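Local structure of HIAXHD3 (Humicola insolens, 3ZXK) at residues A[356-362]-A[514-519]; A[363-367]-A[426-430]; A[398-402]-A[459-463]. The protein hydrolyses arabinofuranose side chains, probably of arabinoxylan, as a family 43 glycoside hydrolase, an enzyme into which endo-xylanase activity has been engineered. All coordinates share one frame; numbering follows the deposited sequence.

Interaction 1 of 3, residues A[356-362]-A[514-519]; sequences LRTATVT and NFSTKS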
loop_
_atom_site.group_PDB
_atom_site.type_symbol
_atom_site.label_atom_id
_atom_site.label_comp_id
_atom_site.label_asym_id
_atom_site.label_seq_id
_atom_site.Cartn_x
_atom_site.Cartn_y
_atom_site.Cartn_z
ATOM N N LEU A 356 17.138 -4.315 15.479
ATOM C CA LEU A 356 16.932 -2.877 15.269
ATOM C C LEU A 356 17.845 -2.127 16.233
ATOM O O LEU A 356 17.602 -2.131 17.475
ATOM C CB LEU A 356 15.475 -2.492 15.542
ATOM C CG LEU A 356 14.375 -3.065 14.642
ATOM C CD1 LEU A 356 12.979 -2.617 15.113
ATOM C CD2 LEU A 356 14.611 -2.594 13.215
ATOM N N ARG A 357 18.936 -1.548 15.718
ATOM C CA ARG A 357 19.751 -0.629 16.513
ATOM C C ARG A 357 19.145 0.751 16.473
ATOM O O ARG A 357 18.684 1.175 15.424
ATOM C CB ARG A 357 21.184 -0.565 15.981
ATOM C CG ARG A 357 21.892 -1.918 16.068
ATOM C CD ARG A 357 23.357 -1.820 15.728
ATOM N NE ARG A 357 24.063 -3.027 16.170
ATOM C CZ ARG A 357 25.307 -3.316 15.826
ATOM N NH1 ARG A 357 25.986 -2.508 14.999
ATOM N NH2 ARG A 357 25.845 -4.440 16.282
ATOM N N THR A 358 19.107 1.468 17.596
ATOM C CA THR A 358 18.608 2.848 17.510
ATOM C C THR A 358 19.356 3.651 16.423
ATOM O O THR A 358 20.598 3.621 16.344
ATOM C CB THR A 358 18.694 3.560 18.866
ATOM O OG1 THR A 358 20.045 3.490 19.366
ATOM C CG2 THR A 358 17.772 2.872 19.869
ATOM N N ALA A 359 18.596 4.358 15.602
ATOM C CA ALA A 359 19.180 5.047 14.461
ATOM C C ALA A 359 19.031 6.563 14.555
ATOM O O ALA A 359 19.699 7.288 13.824
ATOM C CB ALA A 359 18.584 4.532 13.157
ATOM N N THR A 360 18.185 7.036 15.469
ATOM C CA THR A 360 17.893 8.474 15.604
ATOM C C THR A 360 17.784 8.846 17.074
ATOM O O THR A 360 17.178 8.108 17.868
ATOM C CB THR A 360 16.520 8.787 14.986
ATOM O OG1 THR A 360 16.484 8.304 13.643
ATOM C CG2 THR A 360 16.243 10.254 15.005
ATOM N N VAL A 361 18.354 9.987 17.430
ATOM C CA VAL A 361 18.162 10.584 18.760
ATOM C C VAL A 361 17.079 11.633 18.615
ATOM O O VAL A 361 17.236 12.607 17.892
ATOM C CB VAL A 361 19.480 11.220 19.301
ATOM C CG1 VAL A 361 19.236 11.982 20.610
ATOM C CG2 VAL A 361 20.543 10.135 19.442
ATOM N N THR A 362 15.963 11.403 19.301
ATOM C CA THR A 362 14.774 12.250 19.205
ATOM C C THR A 362 13.825 11.956 20.380
ATOM O O THR A 362 13.883 10.858 20.968
ATOM C CB THR A 362 14.045 12.046 17.839
ATOM O OG1 THR A 362 12.967 12.978 17.710
ATOM C CG2 THR A 362 13.515 10.614 17.676
ATOM N N ASN A 514 12.264 1.602 17.426
ATOM C CA ASN A 514 13.303 1.662 18.435
ATOM C C ASN A 514 14.108 2.937 18.171
ATOM O O ASN A 514 14.689 3.098 17.107
ATOM C CB ASN A 514 14.195 0.426 18.374
ATOM C CG ASN A 514 15.209 0.414 19.495
ATOM O OD1 ASN A 514 14.976 1.031 20.539
ATOM N ND2 ASN A 514 16.316 -0.281 19.290
ATOM N N PHE A 515 14.074 3.872 19.122
ATOM C CA PHE A 515 14.868 5.102 19.014
ATOM C C PHE A 515 15.392 5.505 20.379
ATOM O O PHE A 515 15.043 4.878 21.395
ATOM C CB PHE A 515 14.083 6.249 18.338
ATOM C CG PHE A 515 12.878 6.726 19.100
ATOM C CD1 PHE A 515 11.633 6.119 18.915
ATOM C CD2 PHE A 515 12.970 7.788 19.983
ATOM C CE1 PHE A 515 10.514 6.552 19.618
ATOM C CE2 PHE A 515 11.854 8.226 20.697
ATOM C CZ PHE A 515 10.619 7.626 20.507
ATOM N N SER A 516 16.239 6.533 20.409
ATOM C CA SER A 516 16.714 6.996 21.708
ATOM C C SER A 516 16.528 8.464 21.930
ATOM O O SER A 516 16.497 9.274 21.011
ATOM C CB SER A 516 18.171 6.624 21.986
ATOM O OG SER A 516 18.531 6.973 23.329
ATOM N N THR A 517 16.314 8.788 23.196
ATOM C CA THR A 517 16.189 10.187 23.578
ATOM C C THR A 517 17.543 10.781 24.003
ATOM O O THR A 517 17.658 11.984 24.132
ATOM C CB THR A 517 15.156 10.374 24.689
ATOM O OG1 THR A 517 15.573 9.632 25.838
ATOM C CG2 THR A 517 13.779 9.854 24.217
ATOM N N LYS A 518 18.560 9.934 24.186
ATOM C CA LYS A 518 19.852 10.380 24.709
ATOM C C LYS A 518 20.984 10.163 23.738
ATOM O O LYS A 518 21.642 11.118 23.346
ATOM C CB LYS A 518 20.171 9.664 26.016
ATOM C CG LYS A 518 19.324 10.146 27.172
ATOM C CD LYS A 518 19.698 9.426 28.455
ATOM C CE LYS A 518 18.971 10.035 29.640
ATOM N NZ LYS A 518 19.271 11.486 29.742
ATOM N N SER A 519 21.228 8.904 23.381
ATOM C CA SER A 519 22.357 8.566 22.515
ATOM C C SER A 519 22.167 7.230 21.839
ATOM O O SER A 519 21.443 6.400 22.334
ATOM C CB SER A 519 23.643 8.536 23.332
ATOM O OG SER A 519 23.740 7.300 23.994
HETATM O O HOH W 1 20.674 3.801 21.956
HETATM O O HOH W 2 15.705 4.987 15.398
#
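Leu356 and Asn514 meet where strands from the two sheets of a concanavalin A-like beta-sandwich run close to each other. Asn514 ND2 donates to Leu356 O at 2.9 Å. The donor sits above the carbonyl plane, 45° out of it, while the oxygen lies close to the amide plane of Asn514. Holding CG anti to the backbone N (chi1 -175°) sends this amide across to the other strand. Strand 354-357 then ends. Thr358 places CG2 against the same amide, 3.4 Å from Asn514 OD1. Its OG1 donates to a water that in turn donates to Ser519 O. At Ala359, the backbone N gives its proton to a second water, which donates to Asn514 O. Direct backbone pairing follows. Thr360 O accepts a nearly straight bond from Ser516 N at 3.1 Å, and Thr362 N returns one to Ser516 O at 2.8 Å. Val361 lies between them and forms a single parallel bridge with Ser516. Its side chain packs against the turn after Ser516, with CG1 3.7 Å from Lys518 O. In one conformer of Ser516, OG accepts from Lys518 N, an ST turn. Thr362 OG1 bonds to Asp364 N. Thr362 CG2 touches Phe515 CD2 at 3.7 Å, and Thr362 O sits at the ring edge, near its plane, 3.3 Å from Phe515 CE2.

Interaction 2 of 3, residues A[363-367]-A[426-430]; sequences GDLFA and DLRLN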
loop_
_atom_site.group_PDB
_atom_site.type_symbol
_atom_site.label_atom_id
_atom_site.label_comp_id
_atom_site.label_asym_id
_atom_site.label_seq_id
_atom_site.Cartn_x
_atom_site.Cartn_y
_atom_site.Cartn_z
ATOM N N GLY A 363 12.973 12.932 20.718
ATOM C CA GLY A 363 11.817 12.700 21.609
ATOM C C GLY A 363 10.555 12.369 20.826
ATOM O O GLY A 363 9.501 12.090 21.407
ATOM N N ASP A 364 10.684 12.354 19.503
ATOM C CA ASP A 364 9.517 12.355 18.601
ATOM C C ASP A 364 9.516 11.063 17.783
ATOM O O ASP A 364 10.321 10.926 16.870
ATOM C CB ASP A 364 9.644 13.593 17.698
ATOM C CG ASP A 364 8.454 13.808 16.778
ATOM O OD1 ASP A 364 7.565 12.935 16.695
ATOM O OD2 ASP A 364 8.415 14.890 16.124
ATOM N N LEU A 365 8.580 10.142 18.061
ATOM C CA LEU A 365 8.468 8.911 17.242
ATOM C C LEU A 365 8.404 9.195 15.731
ATOM O O LEU A 365 8.949 8.459 14.933
ATOM C CB LEU A 365 7.243 8.078 17.656
ATOM C CG LEU A 365 7.059 6.741 16.914
ATOM C CD1 LEU A 365 8.229 5.760 16.985
ATOM C CD2 LEU A 365 5.798 6.058 17.431
ATOM N N PHE A 366 7.762 10.295 15.335
ATOM C CA PHE A 366 7.646 10.564 13.884
ATOM C C PHE A 366 8.969 10.972 13.236
ATOM O O PHE A 366 9.085 10.963 11.998
ATOM C CB PHE A 366 6.585 11.636 13.596
ATOM C CG PHE A 366 5.212 11.258 14.031
ATOM C CD1 PHE A 366 4.515 10.238 13.380
ATOM C CD2 PHE A 366 4.615 11.909 15.112
ATOM C CE1 PHE A 366 3.232 9.888 13.784
ATOM C CE2 PHE A 366 3.326 11.569 15.522
ATOM C CZ PHE A 366 2.647 10.555 14.862
ATOM N N ALA A 367 9.962 11.338 14.047
ATOM C CA ALA A 367 11.272 11.660 13.511
ATOM C C ALA A 367 12.192 10.451 13.497
ATOM O O ALA A 367 13.292 10.532 12.969
ATOM C CB ALA A 367 11.904 12.792 14.306
ATOM N N ASP A 426 -1.693 10.111 22.246
ATOM C CA ASP A 426 -1.580 11.522 21.838
ATOM C C ASP A 426 -0.302 11.841 21.049
ATOM O O ASP A 426 0.279 12.917 21.190
ATOM C CB ASP A 426 -1.720 12.468 23.031
ATOM C CG ASP A 426 -1.966 13.904 22.605
ATOM O OD1 ASP A 426 -2.772 14.124 21.660
ATOM O OD2 ASP A 426 -1.354 14.821 23.211
ATOM N N LEU A 427 0.104 10.900 20.200
ATOM C CA LEU A 427 1.155 11.154 19.211
ATOM C C LEU A 427 0.463 11.659 17.960
ATOM O O LEU A 427 -0.330 10.940 17.363
ATOM C CB LEU A 427 1.908 9.864 18.893
ATOM C CG LEU A 427 2.697 9.151 19.999
ATOM C CD1 LEU A 427 2.882 7.673 19.693
ATOM C CD2 LEU A 427 4.031 9.860 20.196
ATOM N N ARG A 428 0.733 12.893 17.564
ATOM C CA ARG A 428 -0.049 13.508 16.481
ATOM C C ARG A 428 0.818 14.329 15.543
ATOM O O ARG A 428 1.664 15.112 16.002
ATOM C CB ARG A 428 -1.128 14.453 17.040
ATOM C CG ARG A 428 -2.207 13.781 17.869
ATOM C CD ARG A 428 -3.268 14.764 18.325
ATOM N NE ARG A 428 -2.793 15.770 19.269
ATOM C CZ ARG A 428 -2.646 17.065 18.992
ATOM N NH1 ARG A 428 -2.923 17.531 17.781
ATOM N NH2 ARG A 428 -2.204 17.902 19.922
ATOM N N LEU A 429 0.558 14.185 14.244
ATOM C CA LEU A 429 1.037 15.118 13.219
ATOM C C LEU A 429 -0.067 16.106 12.926
ATOM O O LEU A 429 -1.239 15.742 12.958
ATOM C CB LEU A 429 1.336 14.383 11.915
ATOM C CG LEU A 429 2.500 13.411 11.901
ATOM C CD1 LEU A 429 2.615 12.692 10.561
ATOM C CD2 LEU A 429 3.799 14.144 12.267
ATOM N N ASN A 430 0.312 17.331 12.573
ATOM C CA ASN A 430 -0.630 18.341 12.112
ATOM C C ASN A 430 -0.925 18.080 10.632
ATOM O O ASN A 430 0.000 18.033 9.834
ATOM C CB ASN A 430 0.040 19.700 12.280
ATOM C CG ASN A 430 -0.873 20.878 11.972
ATOM O OD1 ASN A 430 -1.948 20.757 11.389
ATOM N ND2 ASN A 430 -0.414 22.050 12.368
#
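A short 3-10 segment, residues 365-367, packs on a sheet of the C-terminal beta-sandwich, and its Phe366 meets Leu429 at the end of strand 418-429. The Phe366 ring takes Leu429 over one face in a CH-pi contact. Leu429 CG stands 3.9 Å from the ring centroid, only 2° off the normal, and Leu429 CD2 lies 3.7 Å from Phe366 CG. The ring edge is turned to the strand backbone, where Phe366 CE2 is 3.6 Å from Arg428 N. Phe366 CG is anti to its own carbonyl carbon (chi1 -61°), which carries the ring out to the strand. Beside it, Leu365 CD2 touches Leu427 CD1 at 4.0 Å, the two side chains crossing at about a right angle. Two polar bonds shape the turn. Phe366 N donates to Asp364 OD1 at 3.0 Å, an Asx turn, and Ala367 N donates to Asp364 O. Asp364 OD2 bonds to Thr436 OG1, which anchors the turn to the next strand. On the strand, Arg428 NE forms a salt bridge with Asp426 OD1. Thr75 touches both Phe366 and Leu429, and Tyr79 OH bonds to Phe366 O. Thr75 and Tyr79 belong to the family 43 part, so the contact borders on the catalytic module. No hydrogen bond crosses between the two segments. Cohesion across the contact is therefore apolar, and the Asp364 bonds to Phe366 N and Ala367 N fix the turn.

Interaction 3 of 3, residues A[398-402]-A[459-463]; sequences AGAVL and LRIDA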
loop_
_atom_site.group_PDB
_atom_site.type_symbol
_atom_site.label_atom_id
_atom_site.label_comp_id
_atom_site.label_asym_id
_atom_site.label_seq_id
_atom_site.Cartn_x
_atom_site.Cartn_y
_atom_site.Cartn_z
ATOM N N ALA A 398 11.290 1.620 22.760
ATOM C CA ALA A 398 11.034 0.656 21.690
ATOM C C ALA A 398 9.650 0.043 21.899
ATOM O O ALA A 398 9.138 0.064 23.036
ATOM C CB ALA A 398 12.097 -0.427 21.711
ATOM N N GLY A 399 9.025 -0.433 20.834
ATOM C CA GLY A 399 7.731 -1.103 21.002
ATOM C C GLY A 399 6.880 -1.316 19.781
ATOM O O GLY A 399 7.355 -1.256 18.651
ATOM N N ALA A 400 5.601 -1.540 20.047
ATOM C CA ALA A 400 4.632 -1.846 19.029
ATOM C C ALA A 400 3.662 -0.673 18.893
ATOM O O ALA A 400 2.988 -0.293 19.850
ATOM C CB ALA A 400 3.893 -3.149 19.354
ATOM N N VAL A 401 3.649 -0.070 17.710
ATOM C CA VAL A 401 2.893 1.113 17.452
ATOM C C VAL A 401 1.748 0.866 16.476
ATOM O O VAL A 401 1.869 0.113 15.482
ATOM C CB VAL A 401 3.832 2.261 16.976
ATOM C CG1 VAL A 401 4.637 1.844 15.704
ATOM C CG2 VAL A 401 3.063 3.589 16.763
ATOM N N LEU A 402 0.618 1.490 16.801
ATOM C CA LEU A 402 -0.508 1.649 15.893
ATOM C C LEU A 402 -0.188 2.949 15.159
ATOM O O LEU A 402 -0.340 4.051 15.729
ATOM C CB LEU A 402 -1.802 1.759 16.696
ATOM C CG LEU A 402 -2.972 1.938 15.730
ATOM C CD1 LEU A 402 -3.353 0.630 15.051
ATOM C CD2 LEU A 402 -4.182 2.484 16.438
ATOM N N LEU A 459 4.213 -8.028 22.781
ATOM C CA LEU A 459 3.447 -6.803 22.712
ATOM C C LEU A 459 2.329 -6.963 21.690
ATOM O O LEU A 459 2.593 -7.257 20.509
ATOM C CB LEU A 459 4.356 -5.624 22.343
ATOM C CG LEU A 459 5.455 -5.308 23.367
ATOM C CD1 LEU A 459 6.359 -4.190 22.839
ATOM C CD2 LEU A 459 4.858 -4.964 24.750
ATOM N N ARG A 460 1.110 -6.689 22.126
ATOM C CA ARG A 460 -0.079 -6.968 21.341
ATOM C C ARG A 460 -0.958 -5.755 21.108
ATOM O O ARG A 460 -1.279 -5.030 22.043
ATOM C CB ARG A 460 -0.880 -8.076 22.051
ATOM C CG ARG A 460 -2.256 -8.417 21.467
ATOM C CD ARG A 460 -2.856 -9.663 22.109
ATOM N NE ARG A 460 -4.302 -9.489 22.209
ATOM C CZ ARG A 460 -5.079 -10.129 23.078
ATOM N NH1 ARG A 460 -4.560 -11.047 23.881
ATOM N NH2 ARG A 460 -6.380 -9.875 23.109
ATOM N N ILE A 461 -1.364 -5.571 19.856
ATOM C CA ILE A 461 -2.236 -4.458 19.456
ATOM C C ILE A 461 -3.518 -5.056 18.872
ATOM O O ILE A 461 -3.473 -5.751 17.841
ATOM C CB ILE A 461 -1.573 -3.554 18.388
ATOM C CG1 ILE A 461 -0.252 -2.924 18.869
ATOM C CG2 ILE A 461 -2.518 -2.444 17.936
ATOM C CD1 ILE A 461 0.503 -2.187 17.779
ATOM N N ASP A 462 -4.662 -4.783 19.486
ATOM C CA ASP A 462 -5.950 -5.294 18.935
ATOM C C ASP A 462 -6.630 -4.103 18.269
ATOM O O ASP A 462 -7.160 -3.223 18.953
ATOM C CB ASP A 462 -6.878 -5.862 20.033
ATOM C CG ASP A 462 -6.447 -7.224 20.553
ATOM O OD1 ASP A 462 -5.307 -7.645 20.255
ATOM O OD2 ASP A 462 -7.255 -7.860 21.296
ATOM N N ALA A 463 -6.616 -4.085 16.938
ATOM C CA ALA A 463 -7.139 -2.962 16.174
ATOM C C ALA A 463 -8.477 -3.236 15.520
ATOM O O ALA A 463 -8.685 -4.253 14.893
ATOM C CB ALA A 463 -6.155 -2.579 15.085
#
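Asp462 OD1 is gripped twice, by Arg460 NE at 2.9 Å and by Ser382 OG, on a strand whose Ile461 packs against Ala400. Arg460 NH2 adds a second arm to Asp462 OD2 at 2.8 Å, so the guanidinium meets the carboxylate side-on. Both bonds are nearly straight and close to the guanidinium plane. Tyr480 and Tyr489 make cation-pi contacts with Arg460. The opposite side of this strand carries the contact with segment 398-402, which is made by apolar side chains, with no hydrogen bond across it. Ala400 CB rests between Leu459 CB and Ile461 CD1, 3.9 Å from each. Leu459 CD1 reaches over the glycine backbone, 3.8 Å from Gly399 CA. Ile461 CG1 is anti to the carbonyl carbon (chi1 -60°), and its CD1 presses on the main chain 3.5 Å from Val401 O. Leu402 CD1 closes the row against Ala463 CB at 4.3 Å. The strand segments run almost parallel, 7° apart, with axes 7.3 Å from each other. They belong to different sheets of the sandwich. Strand 396-403 lies between 509-516 and 406-415, and strand 457-464 lies between 380-388 and 476-482.

Overall arrangement
From the N terminus, 356-362 leads directly into 363-367, so interactions 1 and 2 share one connection between strands 354-357 and 372-375. Interaction 1 closes the longest loop, 151 residues, and both other contacts nest inside it. Interactions 2 and 3 cross, because 398-402 comes before 426-430 and 459-463 after it. Strands 396-403 and 509-516 are neighbours, and Asn514 touches Ala398 there. Leu365 packs on Phe515 and Val401, joining interaction 2 to the others. Interaction 3 is part of the packing between the two sheets of the C-terminal sandwich. Interaction 2 lies on the other face of the eight-strand sheet, and interaction 1 ties the sheets at strand ends.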